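Local coordinates for protein adenylyltransferase and sulfurtransferase uba4 (PDB 6YUB) that probably adenylylates, through this zinc-bearing ThiF-type domain, and then thiolates the C-terminus of a ubiquitin-like sulfur carrier for tRNA wobble-uridine thiolation and molybdenum cofactor synthesis, at residues D130-P135 and Y139-V144; C184-F189 and P298-F303. All coordinates share one frame; numbering follows the deposited sequence. Where two conformers were deposited one is given.

Contact 1 of 2, residues D130-P135 and Y139-V144; sequences DCTDNP and YLISDV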
ATOM      1  N   ASP B 130     -11.651  -4.479 -13.033  1.00 28.65           N
ATOM      2  CA  ASP B 130     -12.870  -4.071 -12.341  1.00 31.82           C
ATOM      3  C   ASP B 130     -12.507  -2.998 -11.318  1.00 31.09           C
ATOM      4  O   ASP B 130     -11.891  -3.295 -10.289  1.00 35.54           O
ATOM      5  CB  ASP B 130     -13.542  -5.262 -11.660  1.00 36.04           C
ATOM      6  CG  ASP B 130     -14.452  -4.839 -10.516  1.00 40.76           C
ATOM      7  OD1 ASP B 130     -15.397  -4.056 -10.760  1.00 41.92           O
ATOM      8  OD2 ASP B 130     -14.209  -5.274  -9.370  1.00 46.32           O
ATOM      9  N   CYS B 131     -12.866  -1.748 -11.615  1.00 38.47           N
ATOM     10  CA  CYS B 131     -12.681  -0.631 -10.699  1.00 38.98           C
ATOM     11  C   CYS B 131     -14.013  -0.055 -10.220  1.00 37.26           C
ATOM     12  O   CYS B 131     -14.078   1.112  -9.815  1.00 35.40           O
ATOM     13  CB  CYS B 131     -11.844   0.463 -11.357  1.00 34.84           C
ATOM     14  SG  CYS B 131     -10.238  -0.084 -12.023  1.00 35.02           S
ATOM     15  N   THR B 132     -15.082  -0.864 -10.256  1.00 36.93           N
ATOM     16  CA  THR B 132     -16.412  -0.365  -9.932  1.00 32.35           C
ATOM     17  C   THR B 132     -16.587  -0.118  -8.439  1.00 35.62           C
ATOM     18  O   THR B 132     -17.318   0.800  -8.047  1.00 35.65           O
ATOM     19  CB  THR B 132     -17.478  -1.362 -10.405  1.00 37.48           C
ATOM     20  OG1 THR B 132     -17.337  -2.599  -9.682  1.00 39.12           O
ATOM     21  CG2 THR B 132     -17.338  -1.634 -11.897  1.00 37.57           C
ATOM     22  N   ASP B 133     -15.941  -0.922  -7.596  1.00 38.34           N
ATOM     23  CA  ASP B 133     -16.123  -0.842  -6.146  1.00 40.35           C
ATOM     24  C   ASP B 133     -17.565  -1.159  -5.755  1.00 38.29           C
ATOM     25  O   ASP B 133     -18.068  -0.681  -4.734  1.00 37.77           O
ATOM     26  CB  ASP B 133     -15.715   0.534  -5.612  1.00 43.42           C
ATOM     27  CG  ASP B 133     -14.822   0.445  -4.389  1.00 47.54           C
ATOM     28  OD1 ASP B 133     -14.972  -0.518  -3.608  1.00 49.71           O
ATOM     29  OD2 ASP B 133     -13.965   1.338  -4.211  1.00 48.42           O
ATOM     30  N   ASN B 134     -18.238  -1.967  -6.570  1.00 40.78           N
ATOM     31  CA  ASN B 134     -19.620  -2.376  -6.329  1.00 40.65           C
ATOM     32  C   ASN B 134     -19.671  -3.895  -6.216  1.00 35.13           C
ATOM     33  O   ASN B 134     -19.362  -4.592  -7.197  1.00 35.71           O
ATOM     34  CB  ASN B 134     -20.535  -1.887  -7.462  1.00 36.15           C
ATOM     35  CG  ASN B 134     -22.002  -2.227  -7.223  1.00 40.35           C
ATOM     36  OD1 ASN B 134     -22.332  -3.254  -6.628  1.00 37.89           O
ATOM     37  ND2 ASN B 134     -22.887  -1.361  -7.692  1.00 43.20           N
ATOM     38  N   PRO B 135     -20.053  -4.457  -5.066  1.00 39.17           N
ATOM     39  CA  PRO B 135     -20.022  -5.928  -4.942  1.00 42.76           C
ATOM     40  C   PRO B 135     -20.872  -6.653  -5.975  1.00 43.69           C
ATOM     41  O   PRO B 135     -20.424  -7.665  -6.531  1.00 41.64           O
ATOM     42  CB  PRO B 135     -20.528  -6.178  -3.510  1.00 46.13           C
ATOM     43  CG  PRO B 135     -21.099  -4.876  -3.032  1.00 46.36           C
ATOM     44  CD  PRO B 135     -20.403  -3.792  -3.798  1.00 42.87           C
ATOM     45  N   TYR B 139     -19.531  -9.487  -9.231  1.00 34.33           N
ATOM     46  CA  TYR B 139     -19.964 -10.820  -9.635  1.00 41.23           C
ATOM     47  C   TYR B 139     -20.358 -10.846 -11.105  1.00 34.80           C
ATOM     48  O   TYR B 139     -20.075 -11.820 -11.812  1.00 33.55           O
ATOM     49  CB  TYR B 139     -21.125 -11.284  -8.752  1.00 41.81           C
ATOM     50  CG  TYR B 139     -20.692 -11.739  -7.371  1.00 39.89           C
ATOM     51  CD1 TYR B 139     -20.243 -13.031  -7.157  1.00 43.04           C
ATOM     52  CD2 TYR B 139     -20.732 -10.871  -6.287  1.00 41.54           C
ATOM     53  CE1 TYR B 139     -19.843 -13.455  -5.898  1.00 42.23           C
ATOM     54  CE2 TYR B 139     -20.334 -11.283  -5.028  1.00 44.23           C
ATOM     55  CZ  TYR B 139     -19.891 -12.575  -4.841  1.00 41.24           C
ATOM     56  OH  TYR B 139     -19.498 -12.990  -3.590  1.00 51.36           O
ATOM     57  N   LEU B 140     -20.996  -9.780 -11.590  1.00 37.43           N
ATOM     58  CA  LEU B 140     -21.362  -9.713 -12.999  1.00 30.43           C
ATOM     59  C   LEU B 140     -20.125  -9.744 -13.886  1.00 27.55           C
ATOM     60  O   LEU B 140     -20.073 -10.476 -14.880  1.00 28.44           O
ATOM     61  CB  LEU B 140     -22.183  -8.451 -13.266  1.00 30.22           C
ATOM     62  CG  LEU B 140     -22.451  -8.130 -14.736  1.00 33.41           C
ATOM     63  CD1 LEU B 140     -23.180  -9.296 -15.406  1.00 38.31           C
ATOM     64  CD2 LEU B 140     -23.254  -6.837 -14.872  1.00 35.49           C
ATOM     65  N   ILE B 141     -19.118  -8.937 -13.550  1.00 31.18           N
ATOM     66  CA  ILE B 141     -17.916  -8.874 -14.376  1.00 29.01           C
ATOM     67  C   ILE B 141     -17.183 -10.211 -14.351  1.00 28.07           C
ATOM     68  O   ILE B 141     -16.763 -10.725 -15.395  1.00 32.24           O
ATOM     69  CB  ILE B 141     -17.019  -7.711 -13.912  1.00 31.23           C
ATOM     70  CG1 ILE B 141     -17.715  -6.374 -14.183  1.00 31.03           C
ATOM     71  CG2 ILE B 141     -15.676  -7.753 -14.619  1.00 32.99           C
ATOM     72  CD1 ILE B 141     -17.159  -5.212 -13.369  1.00 35.67           C
ATOM     73  N   SER B 142     -17.036 -10.807 -13.169  1.00 27.12           N
ATOM     74  CA  SER B 142     -16.420 -12.128 -13.084  1.00 29.90           C
ATOM     75  C   SER B 142     -17.141 -13.128 -13.982  1.00 31.95           C
ATOM     76  O   SER B 142     -16.516 -13.818 -14.800  1.00 28.41           O
ATOM     77  CB  SER B 142     -16.419 -12.610 -11.634  1.00 32.35           C
ATOM     78  OG  SER B 142     -15.554 -13.716 -11.464  1.00 31.26           O
ATOM     79  N   ASP B 143     -18.466 -13.216 -13.849  1.00 32.60           N
ATOM     80  CA  ASP B 143     -19.236 -14.140 -14.675  1.00 30.60           C
ATOM     81  C   ASP B 143     -18.948 -13.931 -16.157  1.00 33.24           C
ATOM     82  O   ASP B 143     -18.616 -14.881 -16.878  1.00 32.51           O
ATOM     83  CB  ASP B 143     -20.727 -13.974 -14.376  1.00 31.99           C
ATOM     84  CG  ASP B 143     -21.100 -14.472 -12.989  1.00 40.80           C
ATOM     85  OD1 ASP B 143     -20.235 -15.094 -12.328  1.00 40.88           O
ATOM     86  OD2 ASP B 143     -22.249 -14.243 -12.557  1.00 42.46           O
ATOM     87  N   VAL B 144     -19.043 -12.682 -16.626  1.00 28.31           N
ATOM     88  CA  VAL B 144     -18.856 -12.403 -18.046  1.00 27.46           C
ATOM     89  C   VAL B 144     -17.430 -12.725 -18.477  1.00 28.93           C
ATOM     90  O   VAL B 144     -17.202 -13.263 -19.568  1.00 30.08           O
ATOM     91  CB  VAL B 144     -19.224 -10.936 -18.344  1.00 33.79           C
ATOM     92  CG1 VAL B 144     -18.837 -10.560 -19.764  1.00 31.07           C
ATOM     93  CG2 VAL B 144     -20.710 -10.709 -18.110  1.00 27.19           C
TER
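Ile141 lays its terminal methyl against the end of the Asp130 side chain, with CD1 3.4 Å from Asp130 OD1, and the same methyl meets Thr132 CG2 tip to tip at 3.9 Å. With CG1 anti to the carbonyl carbon (chi1 -66°) and the chain running on extended, the isoleucine reaches from its helix to the preceding loop. OD1 is also the acceptor that shapes this loop. Thr132 OG1 donates to the syn lone pair of Asp130 OD1 at 2.7 Å, whereas Thr132 N approaches from above the carboxylate plane at 3.2 Å, closing an Asx turn. The second oxygen, OD2, is hydrogen-bonded to Ser154 OG of strand 152-158, so both ends of the buried carboxylate are occupied and its rotation is fixed. With an alanine here, the hydroxyl and amide of Thr132 would probably lose their shared acceptor, Ser154 its partner, and a gap would be likely beside the Ile141 methyl. At the start of the helix, Tyr139 N gives a weak hydrogen bond to Pro135 O, and the same oxygen lies at the edge of the tyrosine ring, near its plane, 3.2 Å from CD2. Asn134 is the N-cap of helix 135-148. The arrangement is a strand-loop-helix connection of the Rossmann-like ThiF fold, whose loop carries Asp133 and Asn134, predicted to bind ATP.

Contact 2 of 2, residues C184-F189 and P298-F303; sequences CYRCCF and PNYVQF. With ZN (zinc ion), chain E.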
ATOM      1  N   CYS B 184     -12.475 -18.159 -10.485  1.00 34.75           N
ATOM      2  CA  CYS B 184     -13.255 -16.960 -10.741  1.00 41.97           C
ATOM      3  C   CYS B 184     -13.602 -16.313  -9.397  1.00 43.27           C
ATOM      4  O   CYS B 184     -13.249 -16.820  -8.326  1.00 38.77           O
ATOM      5  CB  CYS B 184     -14.509 -17.292 -11.548  1.00 38.41           C
ATOM      6  SG  CYS B 184     -15.954 -17.607 -10.548  0.99 36.18           S
ATOM      7  N   TYR B 185     -14.307 -15.179  -9.450  1.00 39.33           N
ATOM      8  CA  TYR B 185     -14.619 -14.463  -8.216  1.00 43.13           C
ATOM      9  C   TYR B 185     -15.550 -15.271  -7.315  1.00 43.36           C
ATOM     10  O   TYR B 185     -15.470 -15.158  -6.086  1.00 40.87           O
ATOM     11  CB  TYR B 185     -15.233 -13.098  -8.538  1.00 40.87           C
ATOM     12  CG  TYR B 185     -15.317 -12.162  -7.348  1.00 41.90           C
ATOM     13  CD1 TYR B 185     -14.206 -11.442  -6.925  1.00 47.46           C
ATOM     14  CD2 TYR B 185     -16.506 -11.993  -6.655  1.00 42.95           C
ATOM     15  CE1 TYR B 185     -14.277 -10.583  -5.837  1.00 45.98           C
ATOM     16  CE2 TYR B 185     -16.589 -11.139  -5.568  1.00 41.88           C
ATOM     17  CZ  TYR B 185     -15.473 -10.439  -5.163  1.00 47.24           C
ATOM     18  OH  TYR B 185     -15.552  -9.590  -4.082  1.00 48.11           O
ATOM     19  N   ARG B 186     -16.435 -16.085  -7.896  1.00 36.42           N
ATOM     20  CA  ARG B 186     -17.301 -16.928  -7.079  1.00 41.84           C
ATOM     21  C   ARG B 186     -16.507 -18.051  -6.420  1.00 47.53           C
ATOM     22  O   ARG B 186     -16.777 -18.418  -5.272  1.00 45.73           O
ATOM     23  CB  ARG B 186     -18.432 -17.505  -7.926  1.00 40.78           C
ATOM     24  CG  ARG B 186     -19.512 -16.504  -8.299  1.00 40.93           C
ATOM     25  CD  ARG B 186     -20.540 -17.139  -9.221  1.00 36.97           C
ATOM     26  NE  ARG B 186     -21.437 -16.151  -9.808  1.00 39.79           N
ATOM     27  CZ  ARG B 186     -22.567 -15.729  -9.248  1.00 40.96           C
ATOM     28  NH1 ARG B 186     -22.955 -16.208  -8.074  1.00 43.63           N
ATOM     29  NH2 ARG B 186     -23.309 -14.825  -9.867  1.00 42.43           N
ATOM     30  N   CYS B 187     -15.525 -18.613  -7.134  1.00 48.09           N
ATOM     31  CA  CYS B 187     -14.671 -19.635  -6.546  1.00 52.30           C
ATOM     32  C   CYS B 187     -14.068 -19.167  -5.227  1.00 60.85           C
ATOM     33  O   CYS B 187     -13.834 -19.980  -4.325  1.00 64.28           O
ATOM     34  CB  CYS B 187     -13.544 -20.011  -7.511  1.00 49.70           C
ATOM     35  SG  CYS B 187     -14.037 -20.912  -8.987  1.00 46.95           S
ATOM     36  N   CYS B 188     -13.813 -17.865  -5.097  1.00 53.16           N
ATOM     37  CA  CYS B 188     -13.148 -17.323  -3.921  1.00 57.24           C
ATOM     38  C   CYS B 188     -14.128 -16.847  -2.855  1.00 61.80           C
ATOM     39  O   CYS B 188     -13.857 -17.001  -1.658  1.00 61.49           O
ATOM     40  CB  CYS B 188     -12.241 -16.153  -4.323  1.00 57.83           C
ATOM     41  SG  CYS B 188     -11.024 -16.523  -5.603  1.00 53.90           S
ATOM     42  N   PHE B 189     -15.259 -16.268  -3.258  1.00 74.23           N
ATOM     43  CA  PHE B 189     -16.158 -15.599  -2.327  1.00 74.86           C
ATOM     44  C   PHE B 189     -17.598 -16.009  -2.582  1.00 76.46           C
ATOM     45  O   PHE B 189     -18.054 -16.002  -3.730  1.00 75.51           O
ATOM     46  CB  PHE B 189     -16.029 -14.074  -2.446  1.00 70.37           C
ATOM     47  CG  PHE B 189     -14.613 -13.584  -2.445  1.00 66.16           C
ATOM     48  CD1 PHE B 189     -13.813 -13.749  -1.327  1.00 66.18           C
ATOM     49  CD2 PHE B 189     -14.081 -12.955  -3.557  1.00 63.31           C
ATOM     50  CE1 PHE B 189     -12.509 -13.303  -1.319  1.00 65.21           C
ATOM     51  CE2 PHE B 189     -12.775 -12.501  -3.554  1.00 63.61           C
ATOM     52  CZ  PHE B 189     -11.989 -12.675  -2.434  1.00 63.16           C
ATOM     53  N   PRO B 298     -28.584 -15.188 -13.778  1.00 45.07           N
ATOM     54  CA  PRO B 298     -28.995 -14.850 -12.410  1.00 44.17           C
ATOM     55  C   PRO B 298     -29.331 -13.379 -12.220  1.00 44.58           C
ATOM     56  O   PRO B 298     -29.140 -12.570 -13.126  1.00 42.89           O
ATOM     57  CB  PRO B 298     -27.766 -15.237 -11.576  1.00 43.79           C
ATOM     58  CG  PRO B 298     -26.617 -15.017 -12.505  1.00 43.88           C
ATOM     59  CD  PRO B 298     -27.121 -15.367 -13.889  1.00 44.24           C
ATOM     60  N   ASN B 299     -29.837 -13.047 -11.038  1.00 72.22           N
ATOM     61  CA  ASN B 299     -30.155 -11.673 -10.671  1.00 72.08           C
ATOM     62  C   ASN B 299     -29.070 -11.152  -9.738  1.00 73.33           C
ATOM     63  O   ASN B 299     -28.783 -11.767  -8.707  1.00 75.07           O
ATOM     64  CB  ASN B 299     -31.527 -11.593  -9.998  1.00 69.99           C
ATOM     65  CG  ASN B 299     -32.137 -10.208 -10.090  1.00 70.47           C
ATOM     66  OD1 ASN B 299     -32.603  -9.791 -11.154  1.00 68.33           O
ATOM     67  ND2 ASN B 299     -32.145  -9.488  -8.974  1.00 70.97           N
ATOM     68  N   TYR B 300     -28.465 -10.026 -10.105  1.00 53.99           N
ATOM     69  CA  TYR B 300     -27.368  -9.444  -9.332  1.00 54.69           C
ATOM     70  C   TYR B 300     -27.961  -8.467  -8.326  1.00 62.58           C
ATOM     71  O   TYR B 300     -28.055  -7.263  -8.565  1.00 60.87           O
ATOM     72  CB  TYR B 300     -26.355  -8.792 -10.264  1.00 50.17           C
ATOM     73  CG  TYR B 300     -25.730  -9.794 -11.212  1.00 42.99           C
ATOM     74  CD1 TYR B 300     -24.612 -10.526 -10.836  1.00 38.47           C
ATOM     75  CD2 TYR B 300     -26.278 -10.029 -12.469  1.00 40.51           C
ATOM     76  CE1 TYR B 300     -24.046 -11.452 -11.689  1.00 38.24           C
ATOM     77  CE2 TYR B 300     -25.719 -10.955 -13.329  1.00 38.51           C
ATOM     78  CZ  TYR B 300     -24.599 -11.664 -12.934  1.00 39.67           C
ATOM     79  OH  TYR B 300     -24.035 -12.590 -13.783  1.00 38.97           O
ATOM     80  N   VAL B 301     -28.368  -9.009  -7.176  1.00104.60           N
ATOM     81  CA  VAL B 301     -29.008  -8.210  -6.142  1.00116.37           C
ATOM     82  C   VAL B 301     -27.985  -7.294  -5.487  1.00122.18           C
ATOM     83  O   VAL B 301     -26.840  -7.690  -5.228  1.00125.83           O
ATOM     84  CB  VAL B 301     -29.680  -9.127  -5.104  1.00122.71           C
ATOM     85  CG1 VAL B 301     -28.701 -10.191  -4.610  1.00123.94           C
ATOM     86  CG2 VAL B 301     -30.214  -8.312  -3.934  1.00127.19           C
ATOM     87  N   GLN B 302     -28.397  -6.057  -5.215  1.00109.79           N
ATOM     88  CA  GLN B 302     -27.533  -5.110  -4.522  1.00109.03           C
ATOM     89  C   GLN B 302     -27.147  -5.665  -3.157  1.00107.44           C
ATOM     90  O   GLN B 302     -28.015  -5.980  -2.336  1.00110.52           O
ATOM     91  CB  GLN B 302     -28.242  -3.766  -4.372  1.00111.62           C
ATOM     92  N   PHE B 303     -25.845  -5.787  -2.919  1.00103.38           N
ATOM     93  CA  PHE B 303     -25.347  -6.369  -1.679  1.00 98.40           C
ATOM     94  C   PHE B 303     -24.954  -5.284  -0.685  1.00 99.74           C
ATOM     95  O   PHE B 303     -24.833  -5.542   0.513  1.00100.56           O
ATOM     96  CB  PHE B 303     -24.150  -7.281  -1.963  1.00 91.51           C
ATOM     97  CG  PHE B 303     -24.454  -8.400  -2.917  1.00 85.57           C
ATOM     98  CD1 PHE B 303     -25.331  -9.410  -2.558  1.00 84.37           C
ATOM     99  CD2 PHE B 303     -23.861  -8.447  -4.166  1.00 81.58           C
ATOM    100  CE1 PHE B 303     -25.613 -10.443  -3.431  1.00 83.72           C
ATOM    101  CE2 PHE B 303     -24.139  -9.478  -5.043  1.00 80.86           C
ATOM    102  CZ  PHE B 303     -25.017 -10.476  -4.675  1.00 82.18           C
TER
HETATM  103 ZN    ZN E 401     -15.704 -19.871 -10.208  1.00 38.87          ZN
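Arg186 stretches from the short helix 185-188 to the C-terminal tail, where its NH2 comes 3.9 Å from Tyr300 CE1. The two side chains cross at about a right angle; CE1 lies at the guanidinium edge, near its plane, and the two planes are 50° apart. An extended run from CG to NE carries the charge across, yet the touch itself is slight: Pro298 CG stands 4.2 Å from the same nitrogen, and no hydrogen bond joins the segments. Asp143 of helix 135-148 supplies the stronger tie, its OD2 taking a salt bridge from Arg186 NH2 and a hydrogen bond from Tyr300 OH. Beyond Tyr300 the tail loosens, Val301 and Gln302 being exposed and poorly ordered. Within 184-189 itself the packing is compact. Cys184 SG and Cys187 SG each bind zinc at 2.3 Å, and in one of their two deposited conformers the two cysteines form a capping box: Cys187 N donates to Cys184 SG at 3.6 Å while Cys184 N donates to Cys187 SG, an arrangement consistent with presenting both sulfurs to the metal. Cys279 and Cys282 complete the four-cysteine zinc site, built from two CxxC pairs as in MoeB-type adenylyltransferases.

How the contacts relate
Contact 1 closes before contact 2 opens along the chain, yet their centres lie only 8 Å apart, because helix 135-148 serves both. Its segment 139-144 meets the loop 130-135 through Ile141 and Tyr139, and it also meets both segments of contact 2, Tyr139 again taking part. Asp143 OD2 lies 2.7 Å from Tyr300 OH, Ser142 OG lies 2.8 Å from Tyr185 N, a probable hydrogen bond, and Leu140 CA packs 3.5 Å from Tyr300 CE1. The rings of Tyr139 and Tyr185 stack edge-to-face. The helix stands between the predicted ATP-binding residues in contact 1 and the zinc site in contact 2, the Tyr139 side chain being about 9 Å from the metal.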